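Local coordinates for phytase (Debaryomyces castellii, PDB 2GFI), which probably hydrolyses phytate, the hexakisphosphate of inositol, releasing phosphate first from the 3-position as a histidine acid phosphatase, at residues T220-E225 with D291-S296; D224-E229 with F280-Y285; D335-H340 with S361-V366. All coordinates share one frame; numbering follows the deposited sequence.

Interaction 1 (T220-E225 with D291-S296); sequences TAIVDE and DYYSNS
In the helical region of this histidine acid phosphatase, Ile-222 and Val-223 of the short helix 220-223 pack against Tyr-293 near the C-terminal end of helix 277-295. The contact is wholly apolar, and no hydrogen bond crosses it. Ile-222 reaches over one face of the tyrosine with CG2, 4.2 Å from the ring centroid and 17° off its normal, which makes a CH-pi contact. This methyl lies anti to the backbone N, and the isoleucine side chain meets the tyrosine at about a right angle. Val-223 touches nearer the root of the same residue: CG2 is 3.7 Å from Tyr-293 CB and equally far from CD2, and the two side chains run past one another in opposite directions. Behind the ring, Tyr-292 CD2 stands 3.7 Å above the opposite face, over its centre, so the aromatic plane is held between a methyl and a neighbouring ring. Branched aliphatic residues suit this place, since their methyls fit a flat surface without needing a polar partner. The phenol oxygen of Tyr-293 hydrogen-bonds to Leu-352 O, tying the buried ring to a loop. This is ordinary aliphatic-on-aromatic helix packing, here joining helix 220-223 to the end of helix 277-295.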
# COMPACT_ATOMS: atom_id res chain seq x y z
N THR A 220 39.82 -6.05 -11.45
CA THR A 220 39.48 -4.64 -11.39
C THR A 220 39.54 -3.94 -12.74
O THR A 220 38.70 -3.09 -13.01
CB THR A 220 40.36 -3.89 -10.35
OG1 THR A 220 41.69 -4.38 -10.45
CG2 THR A 220 39.97 -4.29 -8.92
N ALA A 221 40.51 -4.29 -13.59
CA ALA A 221 40.66 -3.63 -14.90
C ALA A 221 39.47 -3.88 -15.83
O ALA A 221 39.07 -2.98 -16.57
CB ALA A 221 42.00 -4.03 -15.59
N ILE A 222 38.93 -5.10 -15.80
CA ILE A 222 37.67 -5.45 -16.47
C ILE A 222 36.54 -4.58 -15.95
O ILE A 222 35.83 -3.91 -16.70
CB ILE A 222 37.29 -6.94 -16.22
CG1 ILE A 222 38.36 -7.87 -16.84
CG2 ILE A 222 35.92 -7.21 -16.80
CD1 ILE A 222 38.12 -9.42 -16.60
N VAL A 223 36.39 -4.60 -14.64
CA VAL A 223 35.31 -3.86 -13.99
C VAL A 223 35.35 -2.38 -14.34
O VAL A 223 34.30 -1.77 -14.60
CB VAL A 223 35.30 -4.12 -12.46
CG1 VAL A 223 34.46 -3.11 -11.73
CG2 VAL A 223 34.85 -5.56 -12.19
N ASP A 224 36.56 -1.83 -14.38
CA ASP A 224 36.78 -0.42 -14.66
C ASP A 224 36.47 -0.02 -16.10
O ASP A 224 36.36 1.15 -16.40
CB ASP A 224 38.22 -0.03 -14.28
CG ASP A 224 38.44 0.02 -12.76
OD1 ASP A 224 37.46 -0.08 -11.98
OD2 ASP A 224 39.57 0.16 -12.26
N GLU A 225 36.31 -0.98 -16.99
CA GLU A 225 35.82 -0.71 -18.35
C GLU A 225 34.39 -0.18 -18.40
O GLU A 225 34.00 0.51 -19.35
CB GLU A 225 35.92 -1.95 -19.22
CG GLU A 225 37.35 -2.42 -19.47
CD GLU A 225 37.37 -3.65 -20.36
OE1 GLU A 225 36.66 -3.66 -21.40
OE2 GLU A 225 38.08 -4.62 -20.00
N ASP A 291 31.19 -6.65 -7.63
CA ASP A 291 30.99 -7.82 -6.76
C ASP A 291 30.93 -9.11 -7.53
O ASP A 291 31.37 -10.14 -7.02
CB ASP A 291 29.75 -7.67 -5.90
CG ASP A 291 29.87 -6.52 -4.95
OD1 ASP A 291 31.01 -6.15 -4.55
OD2 ASP A 291 28.86 -5.90 -4.54
N TYR A 292 30.41 -9.09 -8.75
CA TYR A 292 30.42 -10.32 -9.52
C TYR A 292 31.86 -10.78 -9.77
O TYR A 292 32.17 -11.96 -9.58
CB TYR A 292 29.67 -10.21 -10.84
CG TYR A 292 29.88 -11.46 -11.69
CD1 TYR A 292 29.14 -12.63 -11.43
CD2 TYR A 292 30.84 -11.49 -12.70
CE1 TYR A 292 29.33 -13.78 -12.18
CE2 TYR A 292 31.04 -12.64 -13.46
CZ TYR A 292 30.28 -13.78 -13.19
OH TYR A 292 30.48 -14.93 -13.91
N TYR A 293 32.73 -9.85 -10.14
CA TYR A 293 34.10 -10.18 -10.53
C TYR A 293 35.07 -10.36 -9.37
O TYR A 293 36.14 -10.95 -9.52
CB TYR A 293 34.65 -9.17 -11.53
CG TYR A 293 34.14 -9.39 -12.93
CD1 TYR A 293 34.64 -10.45 -13.70
CD2 TYR A 293 33.13 -8.56 -13.48
CE1 TYR A 293 34.17 -10.68 -14.96
CE2 TYR A 293 32.65 -8.78 -14.75
CZ TYR A 293 33.19 -9.85 -15.49
OH TYR A 293 32.78 -10.10 -16.76
N SER A 294 34.68 -9.86 -8.21
CA SER A 294 35.48 -9.96 -7.01
C SER A 294 35.01 -11.08 -6.10
O SER A 294 35.82 -11.83 -5.59
CB SER A 294 35.43 -8.63 -6.26
OG SER A 294 35.69 -7.62 -7.19
N ASN A 295 33.70 -11.17 -5.90
CA ASN A 295 33.14 -12.04 -4.87
C ASN A 295 32.31 -13.20 -5.39
O ASN A 295 31.77 -13.96 -4.60
CB ASN A 295 32.25 -11.26 -3.91
CG ASN A 295 32.90 -10.01 -3.40
OD1 ASN A 295 34.11 -9.97 -3.20
ND2 ASN A 295 32.09 -8.97 -3.16
N SER A 296 32.17 -13.30 -6.70
CA SER A 296 31.36 -14.34 -7.28
C SER A 296 32.10 -15.03 -8.43
O SER A 296 33.33 -15.01 -8.50
CB SER A 296 30.03 -13.74 -7.73
OG SER A 296 29.05 -14.74 -7.89

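Interaction 2 (D224-E229 with F280-Y285)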
# COMPACT_ATOMS: atom_id res chain seq x y z
N ASP A 224 36.56 -1.83 -14.38
CA ASP A 224 36.78 -0.42 -14.66
C ASP A 224 36.47 -0.02 -16.10
O ASP A 224 36.36 1.15 -16.40
CB ASP A 224 38.22 -0.03 -14.28
CG ASP A 224 38.44 0.02 -12.76
OD1 ASP A 224 37.46 -0.08 -11.98
OD2 ASP A 224 39.57 0.16 -12.26
N GLU A 225 36.31 -0.98 -16.99
CA GLU A 225 35.82 -0.71 -18.35
C GLU A 225 34.39 -0.18 -18.40
O GLU A 225 34.00 0.51 -19.35
CB GLU A 225 35.92 -1.95 -19.22
CG GLU A 225 37.35 -2.42 -19.47
CD GLU A 225 37.37 -3.65 -20.36
OE1 GLU A 225 36.66 -3.66 -21.40
OE2 GLU A 225 38.08 -4.62 -20.00
N TYR A 226 33.58 -0.51 -17.40
CA TYR A 226 32.19 -0.07 -17.39
C TYR A 226 32.09 1.46 -17.34
O TYR A 226 32.84 2.11 -16.61
CB TYR A 226 31.43 -0.73 -16.24
CG TYR A 226 29.98 -0.32 -16.21
CD1 TYR A 226 29.09 -0.72 -17.21
CD2 TYR A 226 29.49 0.48 -15.20
CE1 TYR A 226 27.78 -0.34 -17.20
CE2 TYR A 226 28.17 0.87 -15.17
CZ TYR A 226 27.32 0.45 -16.17
OH TYR A 226 25.99 0.83 -16.15
N THR A 227 31.17 2.02 -18.11
CA THR A 227 30.99 3.47 -18.23
C THR A 227 30.95 4.24 -16.90
O THR A 227 30.37 3.78 -15.91
CB THR A 227 29.71 3.74 -19.07
OG1 THR A 227 29.49 5.16 -19.18
CG2 THR A 227 28.43 3.16 -18.36
N THR A 228 31.60 5.41 -16.89
CA THR A 228 31.55 6.36 -15.77
C THR A 228 30.95 7.66 -16.25
O THR A 228 30.89 8.62 -15.52
CB THR A 228 32.97 6.67 -15.21
OG1 THR A 228 33.86 6.99 -16.31
CG2 THR A 228 33.62 5.45 -14.57
N GLU A 229 30.50 7.68 -17.50
CA GLU A 229 29.96 8.90 -18.11
C GLU A 229 28.81 9.49 -17.31
O GLU A 229 28.67 10.69 -17.22
CB GLU A 229 29.54 8.62 -19.55
CG GLU A 229 30.70 8.02 -20.36
CD GLU A 229 30.28 7.50 -21.73
OE1 GLU A 229 30.00 8.39 -22.59
OE2 GLU A 229 30.24 6.20 -21.94
N PHE A 280 21.30 5.97 -10.71
CA PHE A 280 21.27 4.89 -9.74
C PHE A 280 21.43 3.55 -10.40
O PHE A 280 22.14 2.67 -9.90
CB PHE A 280 19.93 4.86 -9.00
CG PHE A 280 19.79 5.88 -7.94
CD1 PHE A 280 20.61 5.85 -6.82
CD2 PHE A 280 18.79 6.84 -8.02
CE1 PHE A 280 20.46 6.81 -5.80
CE2 PHE A 280 18.64 7.79 -7.04
CZ PHE A 280 19.48 7.79 -5.92
N ILE A 281 20.74 3.35 -11.52
CA ILE A 281 20.78 2.05 -12.20
C ILE A 281 22.19 1.72 -12.74
O ILE A 281 22.64 0.56 -12.70
CB ILE A 281 19.71 2.04 -13.31
CG1 ILE A 281 18.30 1.93 -12.69
CG2 ILE A 281 19.96 0.95 -14.29
CD1 ILE A 281 17.15 2.27 -13.67
N GLN A 282 22.89 2.74 -13.22
CA GLN A 282 24.25 2.53 -13.71
C GLN A 282 25.20 2.37 -12.54
O GLN A 282 26.06 1.50 -12.55
CB GLN A 282 24.70 3.68 -14.61
CG GLN A 282 24.03 3.62 -15.93
CD GLN A 282 24.12 4.93 -16.65
OE1 GLN A 282 23.41 5.88 -16.32
NE2 GLN A 282 24.99 4.99 -17.64
N TYR A 283 25.02 3.21 -11.52
CA TYR A 283 25.75 2.98 -10.30
C TYR A 283 25.57 1.54 -9.82
O TYR A 283 26.55 0.86 -9.51
CB TYR A 283 25.34 3.93 -9.18
CG TYR A 283 26.06 3.55 -7.89
CD1 TYR A 283 27.40 3.91 -7.68
CD2 TYR A 283 25.40 2.85 -6.88
CE1 TYR A 283 28.07 3.60 -6.51
CE2 TYR A 283 26.05 2.53 -5.70
CZ TYR A 283 27.39 2.90 -5.52
OH TYR A 283 28.04 2.59 -4.35
N SER A 284 24.30 1.11 -9.71
CA SER A 284 23.96 -0.22 -9.23
C SER A 284 24.69 -1.28 -10.02
O SER A 284 25.16 -2.26 -9.46
CB SER A 284 22.47 -0.46 -9.38
OG SER A 284 22.12 -1.65 -8.69
N TYR A 285 24.77 -1.10 -11.33
CA TYR A 285 25.37 -2.12 -12.16
C TYR A 285 26.89 -2.13 -11.99
O TYR A 285 27.51 -3.20 -12.09
CB TYR A 285 24.99 -1.99 -13.61
CG TYR A 285 25.53 -3.15 -14.40
CD1 TYR A 285 25.20 -4.44 -14.07
CD2 TYR A 285 26.45 -2.94 -15.45
CE1 TYR A 285 25.73 -5.49 -14.77
CE2 TYR A 285 26.98 -3.98 -16.15
CZ TYR A 285 26.61 -5.26 -15.81
OH TYR A 285 27.10 -6.35 -16.50
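Tyr-226 and Tyr-285 form the aromatic part of the contact, a T-shaped pair in which the edge of Tyr-285 is directed at the face of Tyr-226. The centroids are 5.1 Å apart, the planes stand at 78°, and Tyr-285 CD2 comes to 3.4 Å from Tyr-226 CE1, toward the rim of the ring rather than over its middle. Tyr-226 carries CG anti to the backbone N (chi1 -179°), which sends its ring from the loop across to helix 277-295.

Van der Waals contacts hold the rest of that ring. Thr-227 CG2 lies 3.6 Å above the face opposite Tyr-285, so the Tyr-226 ring sits between a methyl and an aromatic edge. The long aliphatic part of Gln-282 passes the phenol end, its CG in van der Waals contact with the phenol oxygen, 3.4 Å from Tyr-226 OH. Phe-408 of the second subunit also packs on Gln-282.

No hydrogen bond crosses the contact. The backbone O of Gln-282 lies near the plane of the Tyr-226 ring, 3.4 Å from CE2, where the ring hydrogens are slightly positive. Within the loop, Thr-227 OG1 accepts Glu-229 N at 3.2 Å, a capping bond where the chain turns into helix 229-241. Each phenol oxygen has a partner beyond the two segments: Tyr-226 OH bonds to Thr-357 OG1 and Tyr-285 OH to Pro-353 O.

Tyrosine therefore does two jobs here: the rings supply dispersion and a favourable edge-to-face electrostatic fit, while the hydroxyls, satisfied separately, help to set where the rings lie.

Interaction 3 (D335-H340 with S361-V366); sequences DIEIFH and SPYSHV
Tyr-363 and His-365 converge on a single acidic side chain, Glu-337 of helix 333-343, in the buried interior close to the predicted catalytic site. The approach begins at Ser-361, whose OG is hydrogen-bonded to Asp-288 OD2, which ties this part of the loop to helix 277-295.

Tyr-363 makes the direct bond. Its CG is anti to the backbone N (chi1 177°), which extends the ring toward helix 333-343, and OH donates to Glu-337 OE1. The modelled separation of 2.4 Å is very short, and its exact value is doubtful because OE1 is crowded in the model. The carboxylate comes in at the ring edge and is nearly coplanar with the ring, the planes 21° apart. The phenol oxygen also receives a proton from a water, 2.9 Å away; that same water donates to Glu-337 O at 2.6 Å, so side chain and backbone of one glutamate are linked to one tyrosine. Beyond it, Ser-364 occupies the N-cap position of the short, weakly bonded helix that follows, its OG making a weak bond to Gly-367 N.

His-365 comes next, with its backbone N bonded to Asp-288 OD1. Its imidazole and the glutamate carboxylate are modelled too close together, so their exact fit is doubtful. A second water donates to Glu-337 OE2 and lies 3.3 Å from His-365 NE2. Asn-295 ND2 also bonds to OE2, so both carboxylate oxygens are engaged.

The side chain of His-365 lies about 4 Å from that of Asp-333, the predicted proton donor. A buried carboxylate gripped by a phenol, an amide and water thus forms a polar network beside that residue, the position of OE1 being less certain.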
# COMPACT_ATOMS: atom_id res chain seq x y z
N ASP A 335 31.17 -13.01 2.28
CA ASP A 335 31.27 -14.42 2.56
C ASP A 335 30.07 -15.14 2.04
O ASP A 335 30.17 -16.25 1.50
CB ASP A 335 31.43 -14.61 4.03
CG ASP A 335 32.64 -13.90 4.53
OD1 ASP A 335 33.73 -14.36 4.12
OD2 ASP A 335 32.60 -12.85 5.25
N ILE A 336 28.93 -14.45 2.16
CA ILE A 336 27.69 -14.97 1.64
C ILE A 336 27.70 -14.93 0.13
O ILE A 336 27.12 -15.82 -0.48
CB ILE A 336 26.50 -14.19 2.21
CG1 ILE A 336 26.46 -14.38 3.73
CG2 ILE A 336 25.20 -14.65 1.56
CD1 ILE A 336 25.42 -13.53 4.45
N GLU A 337 28.34 -13.92 -0.46
CA GLU A 337 28.44 -13.87 -1.93
C GLU A 337 29.27 -14.99 -2.45
O GLU A 337 28.90 -15.65 -3.40
CB GLU A 337 29.05 -12.57 -2.45
CG GLU A 337 28.01 -11.58 -2.83
CD GLU A 337 28.58 -10.43 -3.60
OE1 GLU A 337 28.10 -10.19 -4.75
OE2 GLU A 337 29.47 -9.76 -3.02
N ILE A 338 30.43 -15.18 -1.83
CA ILE A 338 31.32 -16.27 -2.20
C ILE A 338 30.64 -17.62 -1.96
O ILE A 338 30.70 -18.50 -2.80
CB ILE A 338 32.65 -16.13 -1.42
CG1 ILE A 338 33.40 -14.84 -1.85
CG2 ILE A 338 33.48 -17.40 -1.55
CD1 ILE A 338 34.49 -14.41 -0.90
N PHE A 339 29.98 -17.76 -0.82
CA PHE A 339 29.12 -18.92 -0.57
C PHE A 339 28.20 -19.17 -1.77
O PHE A 339 28.19 -20.27 -2.30
CB PHE A 339 28.34 -18.72 0.74
CG PHE A 339 27.50 -19.89 1.17
CD1 PHE A 339 27.69 -21.17 0.66
CD2 PHE A 339 26.53 -19.71 2.16
CE1 PHE A 339 26.90 -22.24 1.12
CE2 PHE A 339 25.71 -20.79 2.59
CZ PHE A 339 25.93 -22.05 2.08
N HIS A 340 27.48 -18.14 -2.21
CA HIS A 340 26.57 -18.22 -3.38
C HIS A 340 27.25 -18.50 -4.69
O HIS A 340 26.65 -19.09 -5.60
CB HIS A 340 25.71 -16.95 -3.51
CG HIS A 340 24.49 -16.98 -2.65
ND1 HIS A 340 23.26 -17.45 -3.10
CD2 HIS A 340 24.32 -16.68 -1.34
CE1 HIS A 340 22.39 -17.41 -2.11
NE2 HIS A 340 23.01 -16.95 -1.03
N SER A 361 20.33 -6.92 -14.55
CA SER A 361 21.69 -7.31 -14.29
C SER A 361 21.68 -8.84 -14.11
O SER A 361 20.89 -9.35 -13.33
CB SER A 361 22.22 -6.63 -13.04
OG SER A 361 23.46 -7.22 -12.68
N PRO A 362 22.52 -9.55 -14.86
CA PRO A 362 22.55 -11.03 -14.79
C PRO A 362 22.96 -11.52 -13.42
O PRO A 362 22.81 -12.70 -13.09
CB PRO A 362 23.65 -11.41 -15.81
CG PRO A 362 23.81 -10.20 -16.68
CD PRO A 362 23.49 -9.01 -15.83
N TYR A 363 23.54 -10.61 -12.65
CA TYR A 363 23.93 -10.93 -11.31
C TYR A 363 23.53 -9.78 -10.43
O TYR A 363 24.00 -8.68 -10.61
CB TYR A 363 25.44 -11.10 -11.24
CG TYR A 363 25.89 -11.37 -9.84
CD1 TYR A 363 25.70 -12.62 -9.25
CD2 TYR A 363 26.50 -10.37 -9.10
CE1 TYR A 363 26.12 -12.87 -7.97
CE2 TYR A 363 26.93 -10.62 -7.79
CZ TYR A 363 26.74 -11.86 -7.23
OH TYR A 363 27.17 -12.08 -5.94
N SER A 364 22.64 -10.02 -9.49
CA SER A 364 22.10 -8.92 -8.71
C SER A 364 22.69 -9.00 -7.31
O SER A 364 22.28 -9.82 -6.47
CB SER A 364 20.57 -8.94 -8.71
OG SER A 364 20.06 -7.92 -7.87
N HIS A 365 23.67 -8.17 -7.07
CA HIS A 365 24.32 -8.24 -5.78
C HIS A 365 23.34 -8.06 -4.59
O HIS A 365 23.33 -8.85 -3.64
CB HIS A 365 25.43 -7.23 -5.70
CG HIS A 365 26.04 -7.15 -4.36
ND1 HIS A 365 25.68 -6.20 -3.45
CD2 HIS A 365 26.95 -7.94 -3.75
CE1 HIS A 365 26.38 -6.37 -2.34
NE2 HIS A 365 27.16 -7.41 -2.50
N VAL A 366 22.50 -7.03 -4.68
CA VAL A 366 21.50 -6.70 -3.63
C VAL A 366 20.39 -7.77 -3.48
O VAL A 366 19.75 -7.84 -2.43
CB VAL A 366 20.90 -5.30 -3.89
CG1 VAL A 366 20.02 -5.31 -5.13
CG2 VAL A 366 20.15 -4.80 -2.67
O HOH W 1 27.72 -14.91 -5.63
O HOH W 2 29.84 -8.54 -0.95

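Overall arrangement
Interactions 1 and 2 each have one segment on helix 277-295, and residues of that helix also touch interaction 3. Interaction 2 uses its earlier turns and interaction 1 its C-terminal end, while their other segments overlap at Asp-224 and Glu-225; the centres are about 12 Å apart. Interaction 3 comes later in the chain, about 12 Å from interaction 1 and about 17 Å from interaction 2 between centres, and lies deeper, its centre about 8 Å from the centre of the chain. Asp-291 and Asn-295 touch its residues directly, and Tyr-285 packs on Ser-361. The helix thus spans from a mainly apolar and aromatic part of the helical region to the polar interior beside the predicted active site.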